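Local structure of aminoacyltransferase FemA (Staphylococcus aureus, 1LRZ) at residues Q114-N117 with E121-G124. The protein adds glycines 2 and 3 of the pentaglycine interpeptide bridge of staphylococcal peptidoglycan, taking them from glycyl-tRNA. Numbering follows the deposited sequence.
Sequences QYLN and EITG
Two successive backbone amides of the returning strand grip the carbonyl oxygen of Tyr-115: Thr-123 N lies 2.7 Å from Tyr-115 O, and Gly-124 N makes a longer, more bent bond to the same atom. Both N-H groups approach from one face of the carbonyl plane. Tyr-115 N closes the pair with Gly-124 through a nearly straight bond to Gly-124 O (2.9 Å, 172° at the hydrogen). Beyond the bulge, toward the turn, Asn-117 N bonds to Glu-121 O.

Asn-117 binds Glu-121 with both ends of its amide. With chi1 at 57°, CG of Asn-117 lies between the residue's backbone N and carbonyl carbon, which turns the amide toward Glu-121. Glu-121 N donates to Asn-117 OD1 (3.1 Å) from above the plane of the side-chain carbonyl, and OD1 also accepts from Asp-119 N inside the turn. Asn-117 ND2 donates almost within the amide plane to the anti lone pair of Glu-121 OE2 (2.9 Å), with amide and carboxylate turned 36° apart. These three bonds should fix the rotation of the amide and tie the turn across its mouth.

A water accepts from Thr-123 OG1 and donates to Leu-116 O. Leu-116 CD2 rests against Ile-122 CG1 at 4.0 Å, while Ile-122 CD1 lies 3.3 Å from Gln-114 OE1, at the carboxamide whose NE2 is bonded to Glu-392. Leu-116 also packs on strand 389-393, which flanks 112-116 on its other side; within the chain, 122-125 is an edge strand of the mixed sheet. With Thr-123 and Gly-124 both facing Tyr-115, the arrangement is a classic beta bulge in an antiparallel beta hairpin.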
ATOM      1  N   GLN A 114       9.445 -16.581   3.020  1.00 16.13           N
ATOM      2  CA  GLN A 114       8.624 -17.228   4.042  1.00 18.22           C
ATOM      3  C   GLN A 114       7.314 -16.464   4.275  1.00 16.43           C
ATOM      4  O   GLN A 114       7.220 -15.273   3.969  1.00 16.06           O
ATOM      5  CB  GLN A 114       9.377 -17.271   5.383  1.00 19.88           C
ATOM      6  CG  GLN A 114      10.707 -17.983   5.368  1.00 23.51           C
ATOM      7  CD  GLN A 114      11.311 -18.089   6.760  1.00 28.67           C
ATOM      8  OE1 GLN A 114      11.656 -19.181   7.205  1.00 26.40           O
ATOM      9  NE2 GLN A 114      11.441 -16.949   7.453  1.00 23.30           N
ATOM     10  N   TYR A 115       6.325 -17.157   4.841  1.00 14.72           N
ATOM     11  CA  TYR A 115       5.031 -16.573   5.189  1.00 15.45           C
ATOM     12  C   TYR A 115       4.950 -16.644   6.708  1.00 16.41           C
ATOM     13  O   TYR A 115       5.353 -17.639   7.299  1.00 16.24           O
ATOM     14  CB  TYR A 115       3.886 -17.390   4.596  1.00 13.91           C
ATOM     15  CG  TYR A 115       3.929 -17.462   3.094  1.00 17.68           C
ATOM     16  CD1 TYR A 115       4.202 -18.667   2.436  1.00 17.91           C
ATOM     17  CD2 TYR A 115       3.706 -16.321   2.325  1.00 18.06           C
ATOM     18  CE1 TYR A 115       4.250 -18.725   1.037  1.00 20.11           C
ATOM     19  CE2 TYR A 115       3.749 -16.366   0.935  1.00 22.39           C
ATOM     20  CZ  TYR A 115       4.022 -17.564   0.301  1.00 19.43           C
ATOM     21  OH  TYR A 115       4.055 -17.592  -1.066  1.00 23.70           O
ATOM     22  N   LEU A 116       4.438 -15.591   7.335  1.00 14.85           N
ATOM     23  CA  LEU A 116       4.315 -15.557   8.793  1.00 14.76           C
ATOM     24  C   LEU A 116       2.968 -14.961   9.173  1.00 14.77           C
ATOM     25  O   LEU A 116       2.262 -14.442   8.306  1.00 14.17           O
ATOM     26  CB  LEU A 116       5.420 -14.675   9.402  1.00 10.76           C
ATOM     27  CG  LEU A 116       6.879 -15.073   9.105  1.00 17.87           C
ATOM     28  CD1 LEU A 116       7.371 -14.383   7.834  1.00 18.64           C
ATOM     29  CD2 LEU A 116       7.755 -14.669  10.258  1.00 16.01           C
ATOM     30  N   ASN A 117       2.602 -15.049  10.452  1.00 15.69           N
ATOM     31  CA  ASN A 117       1.378 -14.393  10.911  1.00 14.94           C
ATOM     32  C   ASN A 117       1.877 -13.111  11.570  1.00 15.93           C
ATOM     33  O   ASN A 117       3.091 -12.899  11.681  1.00 14.23           O
ATOM     34  CB  ASN A 117       0.576 -15.249  11.914  1.00 19.14           C
ATOM     35  CG  ASN A 117       1.379 -15.646  13.158  1.00 18.10           C
ATOM     36  OD1 ASN A 117       2.249 -14.914  13.627  1.00 19.58           O
ATOM     37  ND2 ASN A 117       1.049 -16.809  13.711  1.00 18.88           N
ATOM     38  N   GLU A 121       5.247 -15.622  13.891  1.00 21.44           N
ATOM     39  CA  GLU A 121       5.437 -17.062  13.760  1.00 22.03           C
ATOM     40  C   GLU A 121       5.423 -17.483  12.290  1.00 22.79           C
ATOM     41  O   GLU A 121       4.518 -17.107  11.533  1.00 25.95           O
ATOM     42  CB  GLU A 121       4.328 -17.805  14.506  1.00 24.35           C
ATOM     43  CG  GLU A 121       4.248 -17.432  15.973  1.00 30.51           C
ATOM     44  CD  GLU A 121       3.105 -18.126  16.694  1.00 34.44           C
ATOM     45  OE1 GLU A 121       3.353 -18.682  17.783  1.00 39.24           O
ATOM     46  OE2 GLU A 121       1.964 -18.112  16.177  1.00 30.83           O
ATOM     47  N   ILE A 122       6.416 -18.265  11.881  1.00 18.57           N
ATOM     48  CA  ILE A 122       6.467 -18.725  10.500  1.00 18.23           C
ATOM     49  C   ILE A 122       5.298 -19.677  10.235  1.00 19.68           C
ATOM     50  O   ILE A 122       5.080 -20.634  10.980  1.00 19.84           O
ATOM     51  CB  ILE A 122       7.788 -19.454  10.201  1.00 17.90           C
ATOM     52  CG1 ILE A 122       8.955 -18.460  10.285  1.00 18.31           C
ATOM     53  CG2 ILE A 122       7.712 -20.139   8.831  1.00 15.58           C
ATOM     54  CD1 ILE A 122      10.335 -19.116  10.230  1.00 20.39           C
ATOM     55  N   THR A 123       4.531 -19.398   9.187  1.00 16.39           N
ATOM     56  CA  THR A 123       3.398 -20.248   8.852  1.00 21.49           C
ATOM     57  C   THR A 123       3.702 -21.137   7.648  1.00 22.29           C
ATOM     58  O   THR A 123       3.001 -22.120   7.414  1.00 20.40           O
ATOM     59  CB  THR A 123       2.119 -19.423   8.548  1.00 23.70           C
ATOM     60  OG1 THR A 123       2.409 -18.421   7.566  1.00 24.48           O
ATOM     61  CG2 THR A 123       1.598 -18.753   9.814  1.00 24.10           C
ATOM     62  N   GLY A 124       4.737 -20.792   6.884  1.00 18.89           N
ATOM     63  CA  GLY A 124       5.086 -21.613   5.735  1.00 20.91           C
ATOM     64  C   GLY A 124       6.311 -21.112   4.989  1.00 21.02           C
ATOM     65  O   GLY A 124       6.718 -19.973   5.151  1.00 19.98           O
TER
HETATM   66  O   HOH W   1       0.493 -16.780   7.046  1.00 34.74           O